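Local coordinates for putative glycoside hydrolase (Parabacteroides distasonis ATCC 8503, PDB 3GYC), which is a putative glycoside hydrolase of the cellulase-like family, which probably cleaves glycosidic bonds with a TIM-barrel domain, at residues Gln239-Gly242 and Gly243-Tyr246; Gly252-Arg255 and Phe256-Asp259. All coordinates share one frame; numbering follows the deposited sequence.

Both contacts are surface features, about 20 Å from the centre of the chain, and both belong to the long excursion between barrel strands 231-232 and 301-303. Contact 1 lies at the start of helix 240-249, where the backbone is irregular. Contact 2 lies in the loop from that helix to helix 259-273. Their chemistry differs accordingly: in contact 1 backbone carbonyls accept most of the bonds, supplemented by a side-chain pair, whereas in contact 2 one asparagine oxygen takes two backbone N-H groups. Although the centres are about 17 Å apart, the two meet: Gln239 NE2 lies 3.1 Å from Tyr253 OH, a probable hydrogen bond, and Tyr246 meets the Tyr253 ring edge-to-face.

Contact 1 (Gln239-Gly242 and Gly243-Tyr246); sequences QQNG and GEFY
Gln239 and Gln240 turn their carbonyls onto the backbone N atoms of Gly243 and Glu244 across a tight local turn, in which Asn241, Gly242 and Gly243 all have positive phi before Glu244 returns to right-handed helical angles. Three successive residues in the left-handed region reverse the local twist, and the two glycines suit it because positive phi favours that residue. The bond from Gly243 N to Gln239 O is 3.0 Å long, with the donor above the carbonyl plane. That from Glu244 N to Gln240 O is 3.1 Å and nearly collinear with the carbonyl, the C=O...N angle being 162°. Gln240 O also takes a weak bond from Gly243 N, and a water 2.6 Å from Gln240 O accepts from Phe245 N at 3.0 Å. This water serves a helical N-H that has no bond to the preceding turn, where the helix is kinked.

Among the side chains, Asn241 and Glu244 carry the contact. Asn241 ND2 comes to 2.4 Å from Glu244 OE1, too short for an ordinary N-H...O bond, so the details of this pairing are doubtful. The amide and carboxylate planes stand 79° apart. With chi1 near 180° (-177°) and an extended chain, Glu244 reaches back to bring OE1 beside the Asn241 amide. The Glu244 CB also packs 3.6 Å from Asn241 O.

The carboxylate has further partners: OE2 forms a salt bridge with Arg275 NH2, and OE1 accepts from Tyr278 OH. Asn241 and Gln240 lie against helix 276-297, where Lys286 bonds the Gln240 amide oxygen, while the Phe245 ring packs on helix 259-273; helix 240-249 thus joins both.

Contact 2 (Gly252-Arg255 and Phe256-Asp259); sequences GYNR and FLPD
Two backbone N-H groups reach Asn254 OD1 from opposite sides of the amide plane, Leu257 N from one and Phe256 N from the other. Round the other flat group, the Phe256 ring, Arg255 O lies over one face, 3.5 Å from CG, and Arg255 CB is on the same side, 3.6 Å from Phe256 CD2. The bond from Asn254 OD1 to the N-H two residues on defines an Asx turn, here extended by a second bond to the residue after, in a loop of this TIM-barrel protein that leads into helix 259-273.

The geometry supports both bonds. Phe256 N is 3.1 Å from Asn254 OD1 and tilted 21° from the carbonyl plane; Leu257 N is nearer, at 2.8 Å from the same oxygen, but stands 36° above that plane. Both bonds are somewhat bent at the proton. A chi1 of -161° sets the Asn254 amide beside its own carbonyl carbon, on the side where the chain continues to Phe256 and Leu257. Two bonds from adjacent residues, entering from opposite sides of the plane, limit rotation of the amide.

Phe256 behaves differently. Its CG lies beside its own backbone N, which folds the ring back over the preceding peptide, so its contact here is with the backbone and CB of Arg255. The Arg255 chain runs extended away from the turn, reaching Ser166 OG through a weak bond from NH2, and its backbone bonds to Asn78 and Gln79. Asp260 OD2, from the first turn of helix 259-273, accepts from Asn254 N, tying the start of the turn to that helix.

Leu257 CB also touches the amide oxygen, 3.5 Å from Asn254 OD1.

Contact 1 (Gln239-Gly242 and Gly243-Tyr246)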
ATOM      1  N   GLN A 239     -11.261   3.667 -10.792  1.00 13.59           N
ATOM      2  CA  GLN A 239     -12.111   4.278  -9.738  1.00 14.23           C
ATOM      3  C   GLN A 239     -12.465   5.752  -9.981  1.00 15.36           C
ATOM      4  O   GLN A 239     -13.316   6.308  -9.284  1.00 15.78           O
ATOM      5  CB  GLN A 239     -11.430   4.181  -8.365  1.00 15.16           C
ATOM      6  CG  GLN A 239     -11.289   2.756  -7.824  1.00 15.37           C
ATOM      7  CD  GLN A 239     -10.789   2.695  -6.403  1.00 16.12           C
ATOM      8  OE1 GLN A 239     -10.089   3.587  -5.926  1.00 16.32           O
ATOM      9  NE2 GLN A 239     -11.116   1.624  -5.729  1.00 18.76           N
ATOM     10  N   GLN A 240     -11.838   6.367 -10.977  1.00 14.70           N
ATOM     11  CA  GLN A 240     -12.074   7.762 -11.265  1.00 15.45           C
ATOM     12  C   GLN A 240     -13.484   7.997 -11.756  1.00 15.26           C
ATOM     13  O   GLN A 240     -14.148   7.085 -12.251  1.00 13.40           O
ATOM     14  CB  GLN A 240     -11.062   8.286 -12.289  1.00 15.65           C
ATOM     15  CG  GLN A 240      -9.611   8.118 -11.864  1.00 14.44           C
ATOM     16  CD  GLN A 240      -9.380   8.617 -10.483  1.00 13.90           C
ATOM     17  OE1 GLN A 240      -9.741   9.736 -10.156  1.00 14.55           O
ATOM     18  NE2 GLN A 240      -8.778   7.796  -9.648  1.00 12.63           N
ATOM     19  N   ASN A 241     -13.932   9.240 -11.602  1.00 16.91           N
ATOM     20  CA  ASN A 241     -15.278   9.668 -12.009  1.00 16.64           C
ATOM     21  C   ASN A 241     -16.377   8.762 -11.421  1.00 16.94           C
ATOM     22  O   ASN A 241     -17.249   8.239 -12.145  1.00 13.73           O
ATOM     23  CB  ASN A 241     -15.377   9.748 -13.538  1.00 17.22           C
ATOM     24  CG  ASN A 241     -16.649  10.428 -14.013  1.00 17.94           C
ATOM     25  OD1 ASN A 241     -17.241  11.253 -13.305  1.00 17.17           O
ATOM     26  ND2 ASN A 241     -17.067  10.101 -15.227  1.00 17.98           N
ATOM     27  N   GLY A 242     -16.302   8.570 -10.101  1.00 17.42           N
ATOM     28  CA  GLY A 242     -17.264   7.747  -9.359  1.00 17.36           C
ATOM     29  C   GLY A 242     -17.251   6.300  -9.795  1.00 17.22           C
ATOM     30  O   GLY A 242     -18.283   5.640  -9.801  1.00 17.53           O
ATOM     31  N   GLY A 243     -16.085   5.824 -10.199  1.00 17.06           N
ATOM     32  CA  GLY A 243     -15.900   4.452 -10.630  1.00 16.44           C
ATOM     33  C   GLY A 243     -16.542   4.147 -11.963  1.00 15.93           C
ATOM     34  O   GLY A 243     -17.039   3.053 -12.157  1.00 16.55           O
ATOM     35  N   GLU A 244     -16.480   5.109 -12.886  1.00 14.33           N
ATOM     36  CA  GLU A 244     -17.107   4.996 -14.199  1.00 13.78           C
ATOM     37  C   GLU A 244     -16.674   3.751 -14.957  1.00 11.72           C
ATOM     38  O   GLU A 244     -17.506   3.021 -15.471  1.00 12.84           O
ATOM     39  CB  GLU A 244     -16.833   6.243 -15.061  1.00 13.76           C
ATOM     40  CG  GLU A 244     -17.517   6.232 -16.433  1.00 15.38           C
ATOM     41  CD  GLU A 244     -17.062   7.374 -17.317  1.00 17.20           C
ATOM     42  OE1 GLU A 244     -16.450   8.340 -16.790  1.00 17.76           O
ATOM     43  OE2 GLU A 244     -17.281   7.289 -18.538  1.00 17.83           O
ATOM     44  N   PHE A 245     -15.377   3.525 -15.042  1.00 10.91           N
ATOM     45  CA  PHE A 245     -14.866   2.362 -15.741  1.00 11.73           C
ATOM     46  C   PHE A 245     -15.522   1.036 -15.265  1.00 11.07           C
ATOM     47  O   PHE A 245     -16.025   0.238 -16.058  1.00 11.69           O
ATOM     48  CB  PHE A 245     -13.350   2.262 -15.553  1.00 10.20           C
ATOM     49  CG  PHE A 245     -12.730   1.175 -16.354  1.00 11.23           C
ATOM     50  CD1 PHE A 245     -12.506   1.337 -17.705  1.00 11.92           C
ATOM     51  CD2 PHE A 245     -12.376  -0.029 -15.760  1.00 12.17           C
ATOM     52  CE1 PHE A 245     -11.944   0.327 -18.462  1.00 12.85           C
ATOM     53  CE2 PHE A 245     -11.830  -1.043 -16.514  1.00 12.72           C
ATOM     54  CZ  PHE A 245     -11.592  -0.863 -17.866  1.00 13.43           C
ATOM     55  N   TYR A 246     -15.515   0.829 -13.958  1.00 11.65           N
ATOM     56  CA  TYR A 246     -16.049  -0.402 -13.403  1.00 12.28           C
ATOM     57  C   TYR A 246     -17.575  -0.488 -13.557  1.00 11.97           C
ATOM     58  O   TYR A 246     -18.100  -1.603 -13.735  1.00 12.80           O
ATOM     59  CB  TYR A 246     -15.604  -0.622 -11.949  1.00 11.45           C
ATOM     60  CG  TYR A 246     -14.220  -1.181 -11.768  1.00 12.19           C
ATOM     61  CD1 TYR A 246     -13.683  -2.066 -12.680  1.00 13.34           C
ATOM     62  CD2 TYR A 246     -13.505  -0.946 -10.618  1.00 12.69           C
ATOM     63  CE1 TYR A 246     -12.446  -2.639 -12.499  1.00 12.54           C
ATOM     64  CE2 TYR A 246     -12.267  -1.540 -10.418  1.00 13.47           C
ATOM     65  CZ  TYR A 246     -11.756  -2.390 -11.380  1.00 13.75           C
ATOM     66  OH  TYR A 246     -10.547  -2.993 -11.252  1.00 15.79           O
TER
HETATM   67  O   HOH W   1     -13.272   5.367 -13.970  1.00  8.13           O

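Contact 2 (Gly252-Arg255 and Phe256-Asp259)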
ATOM      1  N   GLY A 252     -17.719  -5.406  -9.468  1.00 15.75           N
ATOM      2  CA  GLY A 252     -18.135  -4.962  -8.140  1.00 14.31           C
ATOM      3  C   GLY A 252     -17.303  -5.482  -6.988  1.00 14.26           C
ATOM      4  O   GLY A 252     -17.800  -5.598  -5.882  1.00 13.09           O
ATOM      5  N   TYR A 253     -16.043  -5.817  -7.251  1.00 13.29           N
ATOM      6  CA  TYR A 253     -15.101  -6.271  -6.249  1.00 13.71           C
ATOM      7  C   TYR A 253     -15.573  -7.515  -5.467  1.00 12.62           C
ATOM      8  O   TYR A 253     -15.159  -7.714  -4.329  1.00 12.62           O
ATOM      9  CB  TYR A 253     -14.744  -5.149  -5.267  1.00 12.94           C
ATOM     10  CG  TYR A 253     -14.287  -3.841  -5.876  1.00 14.13           C
ATOM     11  CD1 TYR A 253     -15.205  -2.876  -6.236  1.00 15.60           C
ATOM     12  CD2 TYR A 253     -12.937  -3.541  -6.012  1.00 14.92           C
ATOM     13  CE1 TYR A 253     -14.801  -1.656  -6.740  1.00 16.12           C
ATOM     14  CE2 TYR A 253     -12.517  -2.328  -6.522  1.00 15.43           C
ATOM     15  CZ  TYR A 253     -13.456  -1.393  -6.903  1.00 15.75           C
ATOM     16  OH  TYR A 253     -13.073  -0.164  -7.420  1.00 14.48           O
ATOM     17  N   ASN A 254     -16.381  -8.366  -6.086  1.00 12.25           N
ATOM     18  CA  ASN A 254     -16.880  -9.548  -5.392  1.00 13.87           C
ATOM     19  C   ASN A 254     -15.710 -10.419  -4.884  1.00 13.07           C
ATOM     20  O   ASN A 254     -14.759 -10.710  -5.612  1.00 13.26           O
ATOM     21  CB  ASN A 254     -17.849 -10.343  -6.252  1.00 15.24           C
ATOM     22  CG  ASN A 254     -18.702 -11.264  -5.420  1.00 16.15           C
ATOM     23  OD1 ASN A 254     -18.224 -12.277  -4.888  1.00 18.35           O
ATOM     24  ND2 ASN A 254     -19.952 -10.896  -5.256  1.00 16.00           N
ATOM     25  N   ARG A 255     -15.754 -10.767  -3.608  1.00 12.67           N
ATOM     26  CA  ARG A 255     -14.661 -11.510  -2.975  1.00 13.71           C
ATOM     27  C   ARG A 255     -14.707 -13.026  -3.107  1.00 11.99           C
ATOM     28  O   ARG A 255     -13.654 -13.679  -3.015  1.00 10.60           O
ATOM     29  CB  ARG A 255     -14.589 -11.142  -1.488  1.00 16.29           C
ATOM     30  CG  ARG A 255     -14.330  -9.674  -1.309  1.00 18.55           C
ATOM     31  CD  ARG A 255     -13.951  -9.284   0.086  1.00 20.76           C
ATOM     32  NE  ARG A 255     -13.402  -7.928   0.078  1.00 23.85           N
ATOM     33  CZ  ARG A 255     -13.001  -7.261   1.163  1.00 27.12           C
ATOM     34  NH1 ARG A 255     -13.088  -7.816   2.364  1.00 28.55           N
ATOM     35  NH2 ARG A 255     -12.514  -6.024   1.048  1.00 29.19           N
ATOM     36  N   PHE A 256     -15.895 -13.582  -3.343  1.00 11.35           N
ATOM     37  CA  PHE A 256     -16.067 -15.029  -3.377  1.00 13.40           C
ATOM     38  C   PHE A 256     -16.744 -15.629  -4.602  1.00 13.96           C
ATOM     39  O   PHE A 256     -16.821 -16.838  -4.706  1.00 14.29           O
ATOM     40  CB  PHE A 256     -16.822 -15.462  -2.115  1.00 13.03           C
ATOM     41  CG  PHE A 256     -16.043 -15.219  -0.895  1.00 15.20           C
ATOM     42  CD1 PHE A 256     -15.011 -16.084  -0.545  1.00 17.15           C
ATOM     43  CD2 PHE A 256     -16.229 -14.080  -0.154  1.00 15.73           C
ATOM     44  CE1 PHE A 256     -14.263 -15.849   0.555  1.00 17.72           C
ATOM     45  CE2 PHE A 256     -15.428 -13.823   0.946  1.00 17.31           C
ATOM     46  CZ  PHE A 256     -14.470 -14.705   1.294  1.00 17.24           C
ATOM     47  N   LEU A 257     -17.294 -14.816  -5.495  1.00 14.96           N
ATOM     48  CA  LEU A 257     -17.958 -15.352  -6.658  1.00 15.07           C
ATOM     49  C   LEU A 257     -17.275 -14.883  -7.919  1.00 15.23           C
ATOM     50  O   LEU A 257     -16.784 -13.750  -7.967  1.00 14.40           O
ATOM     51  CB  LEU A 257     -19.408 -14.977  -6.681  1.00 16.57           C
ATOM     52  CG  LEU A 257     -20.279 -15.626  -5.602  1.00 17.37           C
ATOM     53  CD1 LEU A 257     -21.604 -14.939  -5.695  1.00 17.36           C
ATOM     54  CD2 LEU A 257     -20.399 -17.150  -5.725  1.00 17.06           C
ATOM     55  N   PRO A 258     -17.265 -15.750  -8.957  1.00 13.76           N
ATOM     56  CA  PRO A 258     -16.510 -15.499 -10.210  1.00 13.74           C
ATOM     57  C   PRO A 258     -17.158 -14.569 -11.241  1.00 14.19           C
ATOM     58  O   PRO A 258     -16.505 -14.171 -12.176  1.00 13.41           O
ATOM     59  CB  PRO A 258     -16.339 -16.905 -10.801  1.00 12.70           C
ATOM     60  CG  PRO A 258     -17.480 -17.689 -10.239  1.00 13.86           C
ATOM     61  CD  PRO A 258     -17.770 -17.135  -8.883  1.00 14.08           C
ATOM     62  N   ASP A 259     -18.419 -14.226 -11.044  1.00 14.33           N
ATOM     63  CA  ASP A 259     -19.170 -13.432 -12.026  1.00 16.00           C
ATOM     64  C   ASP A 259     -18.586 -12.066 -12.367  1.00 14.62           C
ATOM     65  O   ASP A 259     -18.533 -11.721 -13.517  1.00 15.38           O
ATOM     66  CB  ASP A 259     -20.604 -13.332 -11.553  1.00 19.06           C
ATOM     67  CG  ASP A 259     -21.188 -14.709 -11.257  1.00 23.15           C
ATOM     68  OD1 ASP A 259     -22.076 -15.128 -12.047  1.00 27.81           O
ATOM     69  OD2 ASP A 259     -20.699 -15.423 -10.311  1.00 24.44           O
TER